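Local atomic coordinates of malic enzyme (PDB entry 3NV9), a protein that probably catalyses the oxidative decarboxylation of malate to pyruvate with a nicotinamide cofactor, as malic enzymes generally do. Residues S9-C14 with Q30-L35; G45-M50 with D131-C136; C53-A56 with W60-A63; K211-D216 with G342-A347; D296-L301 with K315-K320. All coordinates share one frame; numbering follows the deposited sequence.

Contact 1: residues S9-C14 with Q30-L35; sequences SNLEEC and QFYKEL. With SO4 (sulfate ion), chain D.
Two first torsions of nearly the same value bring Leu11 and Phe31 together: each has its CG opposite its own backbone N (chi1 170° in Leu11), which carries the Leu11 CD1 methyl to the Phe31 ring. The two side chains slide past one another in opposite directions. The motif is a small helix-on-helix packing, the short and weakly bonded helix 11-14 lying against the long helix 21-43, and all three touching residues are buried. The forked end of Leu11 divides its work between two rings. Leu11 CD1 takes part in a CH-pi contact, 4.1 Å from the centroid of the Phe31 ring and 18° off the ring normal, over one face but shifted toward the rim. Leu11 CD2 meets Tyr32 obliquely, 3.7 Å from Tyr32 CE2. The two aromatic neighbours also brace each other, with Phe31 CD2 above the centre of the Tyr32 ring. Leu11 makes the whole contact from the side of 9-14. Ala480 of helix 470-485 also packs on Phe31, and Glu34 forms a salt bridge with Arg71 of the second subunit. A sulfate ion, probably from the crystallisation liquor, is held by Gln30 and Lys33 together with Arg71 NE of the second subunit. Gln30 NE2 donates to sulfate O4 over 2.9 Å at 165°, and Lys33 NZ, at the end of an extended chain, donates to sulfate O1 over 2.6 Å.

Contact 2: residues G45-M50 with D131-C136; sequences GKIQIM and DAVPIC
Ile47 reaches its CD1 methyl into strand 131-136 and makes nearly the whole first shell by itself. Ile47 CD1 lies 3.8 Å from Pro134 CD, the methyl coming end-on to the CD corner of the proline, and 3.7 Å from Ala132 O, where it rests against a backbone carbonyl oxygen. A looser approach, 4.3 Å from Ile47 CD1 to Val133 CG1, completes the set. No hydrogen bond joins the two segments; this is a largely apolar, van der Waals contact between buried residues. The reach of the methyl follows from the torsions: CG1 of Ile47 takes the crowded position between the backbone N and the carbonyl carbon (chi1 70°), and CD1 then continues in an extended chain.

The next shell fixes where Ile47 stands. Glu118 OE1 accepts from both Lys46 N and Ile47 N, tying the start of the strand to helix 114-128, and Ala121 of that helix touches the isoleucine side chain. On the other partner, backbone bonds to strand 92-97 hold Asp131, Val133 and Ile135 in place.

Farther out lies the second subunit. Residues 47-50 pair antiparallel with a strand of that chain, and Asp131 OD1 accepts from Ile49 N of the second subunit. Within this chain the axes of the two short strand segments come no closer than 8.9 Å, with a signed crossing angle of -127°, so they are layers in packing rather than sheet neighbours. An intersubunit beta pair laid over the outermost strand of the parallel N-terminal-domain sheet is what this arrangement represents, in keeping with a deeply entangled dimer.

Contact 3: residues C53-A56 with W60-A63; sequences CTLA and WFNA
The irregular run Thr54-Ala56 and the segment 60-63, which leads into a short helix, fold back on each other across a three-residue link, with Leu55 CA 6.5 Å from Trp60 CA. Thr54 and Trp60 carry the contact, crossing at about a right angle. The methyl CG2 of Thr54 sits almost centrally over one face of the Trp60 indole, 3.7 Å from the centroid of the six-membered ring and only 8° off its normal, a well-centred CH-pi contact. The threonine rotamer sorts its two branches: OG1 stands opposite the backbone N (chi1 -179°), leaving CG2 to meet the ring. Thr54 OG1 itself accepts a weak bond from Ala56 N, 3.4 Å long and bent to 141°, the i to i+2 link of an ST turn. Ala56 adds its CB, 4.0 Å from Trp60 NE1, in an oblique approach to the pyrrole end. Beyond the indole, Leu55 CD2 comes to 4.5 Å from Phe61 CE1, a loose touch. Thr54 O is hydrogen-bonded to Tyr64 OH. Trp60 NE1 donates to Ala6 O of the second subunit, while Phe468 of that subunit packs edge-to-face with the indole. Leu55 N likewise donates to Gln460 OE1 of the second subunit. Between the two segments the contact is therefore dispersive, a methyl on a pi face, and the indole N-H and Leu55 N bond to the partner, consistent with a loop whose conformation depends on both subunits.

Contact 4: residues K211-D216 with G342-A347; sequences KLVKKD and GAYIVA
Val213 CG1 makes the main apolar contact, resting against two successive residues of the facing segment: it lies 3.6 Å from Tyr344 CD2, the side chains sliding past each other in opposite directions, and 3.8 Å from Ile345 CD1. It meets the tyrosine ring obliquely. Ile345 CD1 also reaches Leu212 CB at 4.1 Å, so the end of the isoleucine touches two successive helix residues. Tyr344 extends toward the helix because its CG stands opposite the backbone N (chi1 -174°). Val213 also touches Ile322 of the neighbouring strand.

Backbone interactions come next. Helix 193-213 ends in a Schellman motif at Lys214, whose positive phi (54°) lets the chain turn away just past Val213, and a second Schellman motif at Gly342 ends helix 335-340 ahead of the strand. Backbone bonds to Pro321 and Val323 hold Ile345 in the sheet.

Charge enters at the tyrosine, whose ring has a cation-pi partner in Lys320. A helix end packed by its last apolar residues on the outermost strand of a mainly parallel sheet is a helix-on-sheet layer of the Rossmann fold, here in the NAD-binding domain.

Contact 5: residues D296-L301 with K315-K320; sequences DVLISL and KSMGEK
Two peptide carbonyls, of Asp296 and Lys320, bring their oxygens to 4.4 Å (Asp296 O to Lys320 O). One water spans them and donates to both: 3.1 Å to Asp296 O and 2.6 Å to Lys320 O, with about 101° between the two directions at the water, close to the angle its two O-H bonds make. The other flat group, the carboxylate of Asp296, divides its oxygens between partners outside the two segments. OD2 forms a salt bridge with Lys215 NZ, and OD1 accepts from Arg221 N. Lys215 NZ also donates to Glu319 O, so a single ammonium group links the aspartate to the loop opposite.

Strand 297-300 and the loop 315-320 belong to one beta-alpha-beta unit of the Rossmann fold. The chain leaves this strand, passes through helix 311-315 and the loop, and re-enters the sheet as the adjacent parallel strand 322-325. Asp296 and Leu298 both share backbone bonds with Ile322 of that strand, and the water joins the two segments where they come in side by side.

One apolar touch joins the side chains. Met317 sets out toward the strand and runs extended through chi2 (-166°) before bending at chi3 (-70°), which leaves SD beside the aliphatic stem of Leu298. The Leu298 side chain also packs on Ile225 of strand 222-225. Met317 SD lies 3.9 Å from Leu298 CB.

In the fold
From the N terminus, contact 1 closes a short helical loop by setting helix 11-14 on helix 21-43. That long helix leads straight into strand 47-51, where contact 2 opens; the loop closed by contact 2 encloses contact 3, whose loop follows the strand, with centres 23 Å apart. All three lie at the interface with the second subunit. Contacts 4 and 5 come later, in the NAD-binding domain, with contact 5 nested inside the loop closed by contact 4. Their centres are 9 Å apart, and they touch through Lys215 and through Tyr344 on Lys320, joining a helix end to neighbouring strands of one sheet. No pair of contacts crosses in sequence.

Contact 1: residues S9-C14 with Q30-L35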
# COMPACT_ATOMS: atom_id res chain seq x y z
N SER A 9 -2.73 -18.40 -24.99
CA SER A 9 -3.42 -19.73 -24.94
C SER A 9 -2.78 -20.86 -25.76
O SER A 9 -3.10 -22.02 -25.56
CB SER A 9 -4.90 -19.60 -25.35
OG SER A 9 -5.01 -18.76 -26.51
N ASN A 10 -1.88 -20.53 -26.68
CA ASN A 10 -1.43 -21.49 -27.66
C ASN A 10 0.08 -21.67 -27.64
O ASN A 10 0.71 -21.88 -28.69
CB ASN A 10 -1.88 -21.07 -29.06
CG ASN A 10 -1.20 -19.78 -29.56
OD1 ASN A 10 -0.86 -18.87 -28.76
ND2 ASN A 10 -1.01 -19.68 -30.88
N LEU A 11 0.67 -21.56 -26.46
CA LEU A 11 2.12 -21.67 -26.35
C LEU A 11 2.59 -23.07 -26.78
O LEU A 11 3.55 -23.17 -27.52
CB LEU A 11 2.63 -21.32 -24.96
CG LEU A 11 4.12 -21.67 -24.75
CD1 LEU A 11 5.05 -20.72 -25.45
CD2 LEU A 11 4.45 -21.71 -23.26
N GLU A 12 1.90 -24.11 -26.31
CA GLU A 12 2.18 -25.50 -26.68
C GLU A 12 2.41 -25.69 -28.19
O GLU A 12 3.40 -26.32 -28.60
CB GLU A 12 1.10 -26.46 -26.16
CG GLU A 12 0.92 -26.48 -24.61
CD GLU A 12 2.10 -27.08 -23.80
OE1 GLU A 12 2.80 -28.00 -24.30
OE2 GLU A 12 2.30 -26.65 -22.64
N GLU A 13 1.54 -25.09 -28.98
CA GLU A 13 1.58 -25.22 -30.45
C GLU A 13 2.67 -24.36 -31.08
O GLU A 13 3.07 -24.61 -32.20
CB GLU A 13 0.21 -24.85 -31.04
CG GLU A 13 -0.96 -25.73 -30.53
CD GLU A 13 -1.58 -25.29 -29.14
OE1 GLU A 13 -0.91 -24.70 -28.26
OE2 GLU A 13 -2.77 -25.55 -28.92
N CYS A 14 3.12 -23.33 -30.36
CA CYS A 14 4.17 -22.46 -30.89
C CYS A 14 5.55 -23.01 -30.57
O CYS A 14 6.56 -22.51 -31.07
CB CYS A 14 4.03 -21.03 -30.34
SG CYS A 14 2.50 -20.21 -30.86
N GLN A 30 12.03 -21.10 -19.48
CA GLN A 30 12.79 -19.99 -20.04
C GLN A 30 11.88 -18.98 -20.73
O GLN A 30 12.09 -17.78 -20.56
CB GLN A 30 13.86 -20.54 -20.98
CG GLN A 30 15.13 -21.10 -20.20
CD GLN A 30 15.80 -20.00 -19.34
OE1 GLN A 30 16.07 -18.92 -19.86
NE2 GLN A 30 15.98 -20.23 -18.02
N PHE A 31 10.85 -19.43 -21.46
CA PHE A 31 9.90 -18.46 -22.08
C PHE A 31 9.23 -17.56 -21.01
O PHE A 31 9.29 -16.30 -21.11
CB PHE A 31 8.84 -19.15 -22.92
CG PHE A 31 7.68 -18.24 -23.32
CD1 PHE A 31 7.84 -17.28 -24.32
CD2 PHE A 31 6.44 -18.33 -22.67
CE1 PHE A 31 6.78 -16.41 -24.68
CE2 PHE A 31 5.37 -17.50 -23.03
CZ PHE A 31 5.53 -16.53 -24.03
N TYR A 32 8.66 -18.20 -19.98
CA TYR A 32 7.99 -17.48 -18.93
C TYR A 32 8.92 -16.65 -18.08
O TYR A 32 8.55 -15.54 -17.70
CB TYR A 32 7.11 -18.38 -18.08
CG TYR A 32 5.83 -18.75 -18.81
CD1 TYR A 32 4.92 -17.77 -19.22
CD2 TYR A 32 5.54 -20.08 -19.09
CE1 TYR A 32 3.77 -18.11 -19.90
CE2 TYR A 32 4.38 -20.42 -19.77
CZ TYR A 32 3.51 -19.45 -20.15
OH TYR A 32 2.37 -19.82 -20.81
N LYS A 33 10.13 -17.12 -17.79
CA LYS A 33 11.07 -16.20 -17.13
C LYS A 33 11.38 -14.99 -18.02
O LYS A 33 11.36 -13.87 -17.55
CB LYS A 33 12.38 -16.89 -16.72
CG LYS A 33 12.26 -18.01 -15.64
CD LYS A 33 13.57 -18.87 -15.55
CE LYS A 33 13.66 -19.56 -14.14
NZ LYS A 33 14.78 -20.61 -14.00
N GLU A 34 11.69 -15.20 -19.30
CA GLU A 34 12.05 -14.06 -20.15
C GLU A 34 10.87 -13.10 -20.38
O GLU A 34 11.06 -11.87 -20.42
CB GLU A 34 12.58 -14.61 -21.45
CG GLU A 34 13.05 -13.56 -22.42
CD GLU A 34 14.34 -12.85 -22.00
OE1 GLU A 34 15.02 -13.22 -21.01
OE2 GLU A 34 14.66 -11.86 -22.70
N LEU A 35 9.66 -13.64 -20.54
CA LEU A 35 8.45 -12.83 -20.61
C LEU A 35 8.22 -12.14 -19.28
O LEU A 35 7.84 -10.99 -19.27
CB LEU A 35 7.20 -13.64 -20.91
CG LEU A 35 5.89 -12.86 -21.10
CD1 LEU A 35 6.15 -11.85 -22.28
CD2 LEU A 35 4.72 -13.79 -21.49
S SO4 D . 17.32 -18.02 -15.22
O1 SO4 D . 16.94 -19.31 -14.71
O2 SO4 D . 16.37 -17.06 -14.62
O3 SO4 D . 18.68 -17.64 -14.81
O4 SO4 D . 17.28 -18.05 -16.69

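Contact 2: residues G45-M50 with D131-C136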
# COMPACT_ATOMS: atom_id res chain seq x y z
N GLY A 45 5.85 -2.86 -13.25
CA GLY A 45 5.10 -3.49 -12.16
C GLY A 45 3.77 -4.04 -12.63
O GLY A 45 3.60 -4.24 -13.83
N LYS A 46 2.86 -4.26 -11.70
CA LYS A 46 1.63 -4.98 -12.00
C LYS A 46 0.40 -4.29 -11.45
O LYS A 46 -0.67 -4.47 -12.01
CB LYS A 46 1.71 -6.43 -11.54
CG LYS A 46 2.68 -7.30 -12.47
CD LYS A 46 2.92 -8.69 -11.88
CE LYS A 46 3.70 -8.60 -10.48
NZ LYS A 46 4.50 -9.82 -10.27
N ILE A 47 0.55 -3.55 -10.35
CA ILE A 47 -0.59 -2.92 -9.64
C ILE A 47 -0.43 -1.40 -9.49
O ILE A 47 0.66 -0.86 -9.60
CB ILE A 47 -0.93 -3.59 -8.27
CG1 ILE A 47 0.18 -3.29 -7.26
CG2 ILE A 47 -1.02 -5.09 -8.41
CD1 ILE A 47 -0.12 -3.83 -5.81
N GLN A 48 -1.54 -0.71 -9.22
CA GLN A 48 -1.54 0.71 -9.07
C GLN A 48 -2.60 1.10 -8.07
O GLN A 48 -3.42 0.31 -7.66
CB GLN A 48 -1.80 1.37 -10.42
CG GLN A 48 -3.14 0.97 -11.05
CD GLN A 48 -3.55 1.85 -12.25
OE1 GLN A 48 -3.16 3.02 -12.37
NE2 GLN A 48 -4.29 1.24 -13.17
N ILE A 49 -2.59 2.34 -7.65
CA ILE A 49 -3.64 2.82 -6.79
C ILE A 49 -4.67 3.53 -7.66
O ILE A 49 -4.35 4.05 -8.71
CB ILE A 49 -3.05 3.72 -5.68
CG1 ILE A 49 -2.66 2.88 -4.46
CG2 ILE A 49 -4.10 4.70 -5.18
CD1 ILE A 49 -1.61 1.85 -4.69
N MET A 50 -5.93 3.54 -7.25
CA MET A 50 -6.96 4.25 -8.02
C MET A 50 -8.05 4.78 -7.06
O MET A 50 -8.33 4.13 -6.07
CB MET A 50 -7.55 3.24 -8.99
CG MET A 50 -8.44 3.77 -10.04
SD MET A 50 -7.57 4.74 -11.31
CE MET A 50 -6.65 3.35 -12.00
N ASP A 131 -8.24 -5.38 -1.63
CA ASP A 131 -7.15 -4.37 -1.91
C ASP A 131 -5.88 -4.75 -1.14
O ASP A 131 -5.93 -4.97 0.03
CB ASP A 131 -7.61 -2.96 -1.58
CG ASP A 131 -8.77 -2.53 -2.48
OD1 ASP A 131 -8.58 -2.48 -3.71
OD2 ASP A 131 -9.86 -2.26 -1.96
N ALA A 132 -4.74 -4.90 -1.80
CA ALA A 132 -3.57 -5.44 -1.11
C ALA A 132 -2.31 -4.81 -1.72
O ALA A 132 -2.31 -4.44 -2.89
CB ALA A 132 -3.54 -6.89 -1.24
N VAL A 133 -1.28 -4.61 -0.89
CA VAL A 133 -0.05 -4.11 -1.41
C VAL A 133 1.15 -4.92 -0.89
O VAL A 133 1.13 -5.45 0.20
CB VAL A 133 0.15 -2.60 -1.18
CG1 VAL A 133 -0.78 -1.79 -2.08
CG2 VAL A 133 0.05 -2.23 0.27
N PRO A 134 2.20 -5.03 -1.71
CA PRO A 134 3.40 -5.68 -1.17
C PRO A 134 3.99 -4.85 0.01
O PRO A 134 3.99 -3.59 -0.04
CB PRO A 134 4.34 -5.74 -2.38
CG PRO A 134 3.78 -4.73 -3.39
CD PRO A 134 2.41 -4.35 -3.00
N ILE A 135 4.42 -5.53 1.09
CA ILE A 135 5.20 -4.86 2.15
C ILE A 135 6.45 -5.66 2.37
O ILE A 135 6.46 -6.55 3.18
CB ILE A 135 4.43 -4.80 3.47
CG1 ILE A 135 3.08 -4.09 3.28
CG2 ILE A 135 5.24 -4.09 4.61
CD1 ILE A 135 3.18 -2.57 3.18
N CYS A 136 7.49 -5.37 1.59
CA CYS A 136 8.80 -6.08 1.67
C CYS A 136 9.76 -5.34 2.63
O CYS A 136 10.04 -4.17 2.45
CB CYS A 136 9.43 -6.22 0.28
SG CYS A 136 8.60 -7.46 -0.66

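Contact 3: residues C53-A56 with W60-A63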
# COMPACT_ATOMS: atom_id res chain seq x y z
N CYS A 53 -13.81 6.66 -4.91
CA CYS A 53 -14.89 7.58 -4.43
C CYS A 53 -15.32 8.62 -5.51
O CYS A 53 -14.64 8.75 -6.54
CB CYS A 53 -14.38 8.32 -3.19
SG CYS A 53 -12.84 9.24 -3.53
N THR A 54 -16.43 9.33 -5.32
CA THR A 54 -16.83 10.29 -6.37
C THR A 54 -15.88 11.46 -6.46
O THR A 54 -15.49 12.02 -5.45
CB THR A 54 -18.27 10.80 -6.18
OG1 THR A 54 -18.59 11.68 -7.23
CG2 THR A 54 -18.48 11.54 -4.89
N LEU A 55 -15.53 11.85 -7.67
CA LEU A 55 -14.71 13.05 -7.89
C LEU A 55 -15.43 13.98 -8.89
O LEU A 55 -14.84 14.53 -9.84
CB LEU A 55 -13.29 12.69 -8.35
CG LEU A 55 -12.52 11.67 -7.50
CD1 LEU A 55 -11.38 11.07 -8.30
CD2 LEU A 55 -12.00 12.34 -6.30
N ALA A 56 -16.72 14.14 -8.65
CA ALA A 56 -17.60 14.94 -9.49
C ALA A 56 -17.30 16.45 -9.50
O ALA A 56 -17.80 17.16 -10.38
CB ALA A 56 -19.06 14.69 -9.08
N TRP A 60 -15.74 18.51 -3.65
CA TRP A 60 -15.59 17.20 -3.01
C TRP A 60 -14.27 17.06 -2.22
O TRP A 60 -14.24 16.25 -1.32
CB TRP A 60 -15.72 16.03 -4.02
CG TRP A 60 -17.19 15.75 -4.28
CD1 TRP A 60 -17.95 16.15 -5.36
CD2 TRP A 60 -18.09 15.07 -3.39
NE1 TRP A 60 -19.24 15.72 -5.20
CE2 TRP A 60 -19.35 15.05 -4.00
CE3 TRP A 60 -17.93 14.45 -2.14
CZ2 TRP A 60 -20.47 14.46 -3.40
CZ3 TRP A 60 -19.03 13.85 -1.54
CH2 TRP A 60 -20.29 13.87 -2.17
N PHE A 61 -13.20 17.82 -2.55
CA PHE A 61 -11.93 17.58 -1.83
C PHE A 61 -12.06 18.08 -0.41
O PHE A 61 -11.46 17.54 0.50
CB PHE A 61 -10.72 18.28 -2.46
CG PHE A 61 -10.32 17.75 -3.78
CD1 PHE A 61 -9.97 16.39 -3.94
CD2 PHE A 61 -10.24 18.60 -4.89
CE1 PHE A 61 -9.56 15.90 -5.19
CE2 PHE A 61 -9.83 18.12 -6.15
CZ PHE A 61 -9.48 16.78 -6.30
N ASN A 62 -12.90 19.10 -0.24
CA ASN A 62 -13.28 19.58 1.08
C ASN A 62 -13.93 18.55 1.99
O ASN A 62 -13.88 18.69 3.21
CB ASN A 62 -14.15 20.85 0.92
CG ASN A 62 -13.43 21.89 0.13
OD1 ASN A 62 -12.18 21.99 0.22
ND2 ASN A 62 -14.16 22.62 -0.73
N ALA A 63 -14.47 17.47 1.43
CA ALA A 63 -14.94 16.36 2.24
C ALA A 63 -13.88 15.31 2.47
O ALA A 63 -13.85 14.62 3.50
CB ALA A 63 -16.20 15.71 1.59

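Contact 4: residues K211-D216 with G342-A347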
# COMPACT_ATOMS: atom_id res chain seq x y z
N LYS A 211 -10.75 -39.15 -5.00
CA LYS A 211 -11.97 -39.57 -5.68
C LYS A 211 -11.64 -40.24 -7.00
O LYS A 211 -12.18 -41.29 -7.31
CB LYS A 211 -12.91 -38.38 -5.93
CG LYS A 211 -13.85 -38.13 -4.77
CD LYS A 211 -14.29 -36.70 -4.70
CE LYS A 211 -15.04 -36.42 -3.38
NZ LYS A 211 -16.47 -36.80 -3.53
N LEU A 212 -10.76 -39.62 -7.78
CA LEU A 212 -10.40 -40.19 -9.07
C LEU A 212 -9.80 -41.59 -8.98
O LEU A 212 -10.06 -42.37 -9.86
CB LEU A 212 -9.45 -39.27 -9.84
CG LEU A 212 -10.19 -38.05 -10.39
CD1 LEU A 212 -9.28 -36.82 -10.66
CD2 LEU A 212 -11.01 -38.49 -11.62
N VAL A 213 -9.01 -41.88 -7.95
CA VAL A 213 -8.30 -43.17 -7.87
C VAL A 213 -9.10 -44.20 -7.04
O VAL A 213 -8.64 -45.31 -6.82
CB VAL A 213 -6.80 -43.05 -7.32
CG1 VAL A 213 -5.92 -42.12 -8.24
CG2 VAL A 213 -6.75 -42.60 -5.87
N LYS A 214 -10.26 -43.77 -6.59
CA LYS A 214 -11.17 -44.50 -5.69
C LYS A 214 -10.53 -45.01 -4.38
O LYS A 214 -10.59 -46.20 -4.08
CB LYS A 214 -11.87 -45.63 -6.44
CG LYS A 214 -12.67 -45.15 -7.61
CD LYS A 214 -12.88 -46.22 -8.68
CE LYS A 214 -13.79 -45.69 -9.83
NZ LYS A 214 -13.43 -46.30 -11.15
N LYS A 215 -9.93 -44.12 -3.59
CA LYS A 215 -9.35 -44.54 -2.30
C LYS A 215 -9.85 -43.66 -1.15
O LYS A 215 -10.03 -42.45 -1.34
CB LYS A 215 -7.81 -44.53 -2.33
CG LYS A 215 -7.15 -45.42 -3.37
CD LYS A 215 -5.62 -45.19 -3.41
CE LYS A 215 -4.98 -46.03 -4.50
NZ LYS A 215 -3.45 -45.94 -4.62
N ASP A 216 -10.08 -44.27 0.00
CA ASP A 216 -10.49 -43.59 1.21
C ASP A 216 -9.24 -42.92 1.81
O ASP A 216 -8.16 -43.54 1.87
CB ASP A 216 -11.13 -44.63 2.17
CG ASP A 216 -11.43 -44.08 3.57
OD1 ASP A 216 -11.70 -42.87 3.74
OD2 ASP A 216 -11.46 -44.90 4.53
N GLY A 342 5.11 -43.85 -14.14
CA GLY A 342 3.90 -44.54 -13.71
C GLY A 342 2.89 -43.72 -12.92
O GLY A 342 1.88 -44.26 -12.47
N ALA A 343 3.13 -42.42 -12.76
CA ALA A 343 2.25 -41.59 -11.93
C ALA A 343 0.93 -41.42 -12.66
O ALA A 343 0.90 -41.25 -13.88
CB ALA A 343 2.89 -40.24 -11.64
N TYR A 344 -0.16 -41.49 -11.90
CA TYR A 344 -1.47 -41.38 -12.52
C TYR A 344 -1.96 -39.92 -12.55
O TYR A 344 -2.55 -39.44 -13.55
CB TYR A 344 -2.43 -42.28 -11.77
CG TYR A 344 -3.78 -42.35 -12.39
CD1 TYR A 344 -3.97 -42.90 -13.66
CD2 TYR A 344 -4.87 -41.89 -11.71
CE1 TYR A 344 -5.25 -42.96 -14.22
CE2 TYR A 344 -6.13 -41.98 -12.24
CZ TYR A 344 -6.32 -42.49 -13.48
OH TYR A 344 -7.61 -42.52 -13.95
N ILE A 345 -1.73 -39.25 -11.42
CA ILE A 345 -2.05 -37.85 -11.19
C ILE A 345 -0.78 -37.15 -10.70
O ILE A 345 -0.10 -37.65 -9.78
CB ILE A 345 -3.16 -37.70 -10.14
CG1 ILE A 345 -4.49 -38.26 -10.67
CG2 ILE A 345 -3.31 -36.27 -9.62
CD1 ILE A 345 -5.47 -38.54 -9.58
N VAL A 346 -0.46 -36.03 -11.34
CA VAL A 346 0.71 -35.20 -11.00
C VAL A 346 0.28 -33.73 -10.94
O VAL A 346 -0.36 -33.21 -11.89
CB VAL A 346 1.85 -35.31 -12.09
CG1 VAL A 346 3.12 -34.57 -11.64
CG2 VAL A 346 2.18 -36.76 -12.40
N ALA A 347 0.64 -33.08 -9.84
CA ALA A 347 0.44 -31.65 -9.68
C ALA A 347 1.77 -30.95 -9.51
O ALA A 347 2.71 -31.52 -8.92
CB ALA A 347 -0.36 -31.39 -8.45

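Contact 5: residues D296-L301 with K315-K320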
# COMPACT_ATOMS: atom_id res chain seq x y z
N ASP A 296 0.82 -44.51 -1.72
CA ASP A 296 -0.29 -44.01 -2.51
C ASP A 296 -0.09 -42.57 -2.98
O ASP A 296 -0.43 -42.22 -4.11
CB ASP A 296 -1.60 -44.16 -1.68
CG ASP A 296 -1.88 -45.65 -1.32
OD1 ASP A 296 -1.63 -46.09 -0.17
OD2 ASP A 296 -2.30 -46.38 -2.20
N VAL A 297 0.44 -41.77 -2.08
CA VAL A 297 0.54 -40.34 -2.20
C VAL A 297 1.99 -39.97 -1.84
O VAL A 297 2.58 -40.50 -0.88
CB VAL A 297 -0.49 -39.63 -1.25
CG1 VAL A 297 -0.35 -38.11 -1.23
CG2 VAL A 297 -1.94 -40.04 -1.62
N LEU A 298 2.56 -39.06 -2.64
CA LEU A 298 3.91 -38.54 -2.45
C LEU A 298 3.74 -37.07 -2.66
O LEU A 298 3.23 -36.63 -3.74
CB LEU A 298 4.86 -39.11 -3.52
CG LEU A 298 6.31 -38.58 -3.62
CD1 LEU A 298 6.88 -38.41 -2.25
CD2 LEU A 298 7.22 -39.53 -4.48
N ILE A 299 4.14 -36.30 -1.65
CA ILE A 299 3.94 -34.86 -1.66
C ILE A 299 5.27 -34.16 -1.30
O ILE A 299 5.80 -34.38 -0.19
CB ILE A 299 2.81 -34.43 -0.67
CG1 ILE A 299 1.44 -35.00 -1.07
CG2 ILE A 299 2.71 -32.95 -0.57
CD1 ILE A 299 0.27 -34.49 -0.15
N SER A 300 5.78 -33.36 -2.24
CA SER A 300 6.96 -32.52 -2.01
C SER A 300 6.75 -31.03 -2.32
O SER A 300 6.14 -30.68 -3.34
CB SER A 300 8.15 -33.01 -2.85
OG SER A 300 9.32 -32.26 -2.53
N LEU A 301 7.27 -30.18 -1.42
CA LEU A 301 7.43 -28.73 -1.60
C LEU A 301 8.76 -28.32 -0.95
O LEU A 301 8.82 -27.61 0.07
CB LEU A 301 6.28 -27.93 -0.98
CG LEU A 301 5.88 -26.74 -1.87
CD1 LEU A 301 4.59 -26.05 -1.41
CD2 LEU A 301 7.05 -25.69 -2.09
N LYS A 315 7.92 -45.20 -9.49
CA LYS A 315 7.80 -46.52 -10.06
C LYS A 315 7.49 -47.56 -8.98
O LYS A 315 6.81 -48.52 -9.25
CB LYS A 315 9.13 -46.83 -10.77
CG LYS A 315 9.15 -48.05 -11.64
CD LYS A 315 10.39 -48.05 -12.55
CE LYS A 315 11.59 -48.87 -11.98
NZ LYS A 315 11.43 -50.36 -12.23
N SER A 316 8.01 -47.38 -7.77
CA SER A 316 7.80 -48.36 -6.70
C SER A 316 6.47 -48.15 -5.96
O SER A 316 6.07 -48.97 -5.16
CB SER A 316 8.96 -48.34 -5.72
OG SER A 316 8.86 -47.27 -4.79
N MET A 317 5.80 -47.03 -6.22
CA MET A 317 4.53 -46.75 -5.55
C MET A 317 3.42 -47.72 -5.98
O MET A 317 3.59 -48.49 -6.92
CB MET A 317 4.12 -45.29 -5.81
CG MET A 317 5.02 -44.29 -5.09
SD MET A 317 4.29 -42.64 -5.07
CE MET A 317 4.48 -42.29 -6.77
N GLY A 318 2.29 -47.68 -5.29
CA GLY A 318 1.16 -48.56 -5.61
C GLY A 318 0.31 -48.24 -6.86
O GLY A 318 0.75 -47.60 -7.83
N GLU A 319 -0.92 -48.72 -6.82
CA GLU A 319 -1.87 -48.55 -7.89
C GLU A 319 -2.18 -47.04 -8.02
O GLU A 319 -2.55 -46.37 -7.04
CB GLU A 319 -3.09 -49.37 -7.51
CG GLU A 319 -4.37 -49.03 -8.23
CD GLU A 319 -4.57 -49.86 -9.50
OE1 GLU A 319 -3.68 -49.82 -10.40
OE2 GLU A 319 -5.64 -50.54 -9.58
N LYS A 320 -1.95 -46.51 -9.23
CA LYS A 320 -2.35 -45.13 -9.56
C LYS A 320 -1.71 -44.05 -8.64
O LYS A 320 -2.39 -43.35 -7.85
CB LYS A 320 -3.89 -45.02 -9.71
CG LYS A 320 -4.48 -45.78 -10.94
CD LYS A 320 -6.01 -45.57 -11.03
CE LYS A 320 -6.63 -46.15 -12.29
NZ LYS A 320 -6.59 -47.65 -12.43
O HOH W 1 -3.04 -43.27 -5.33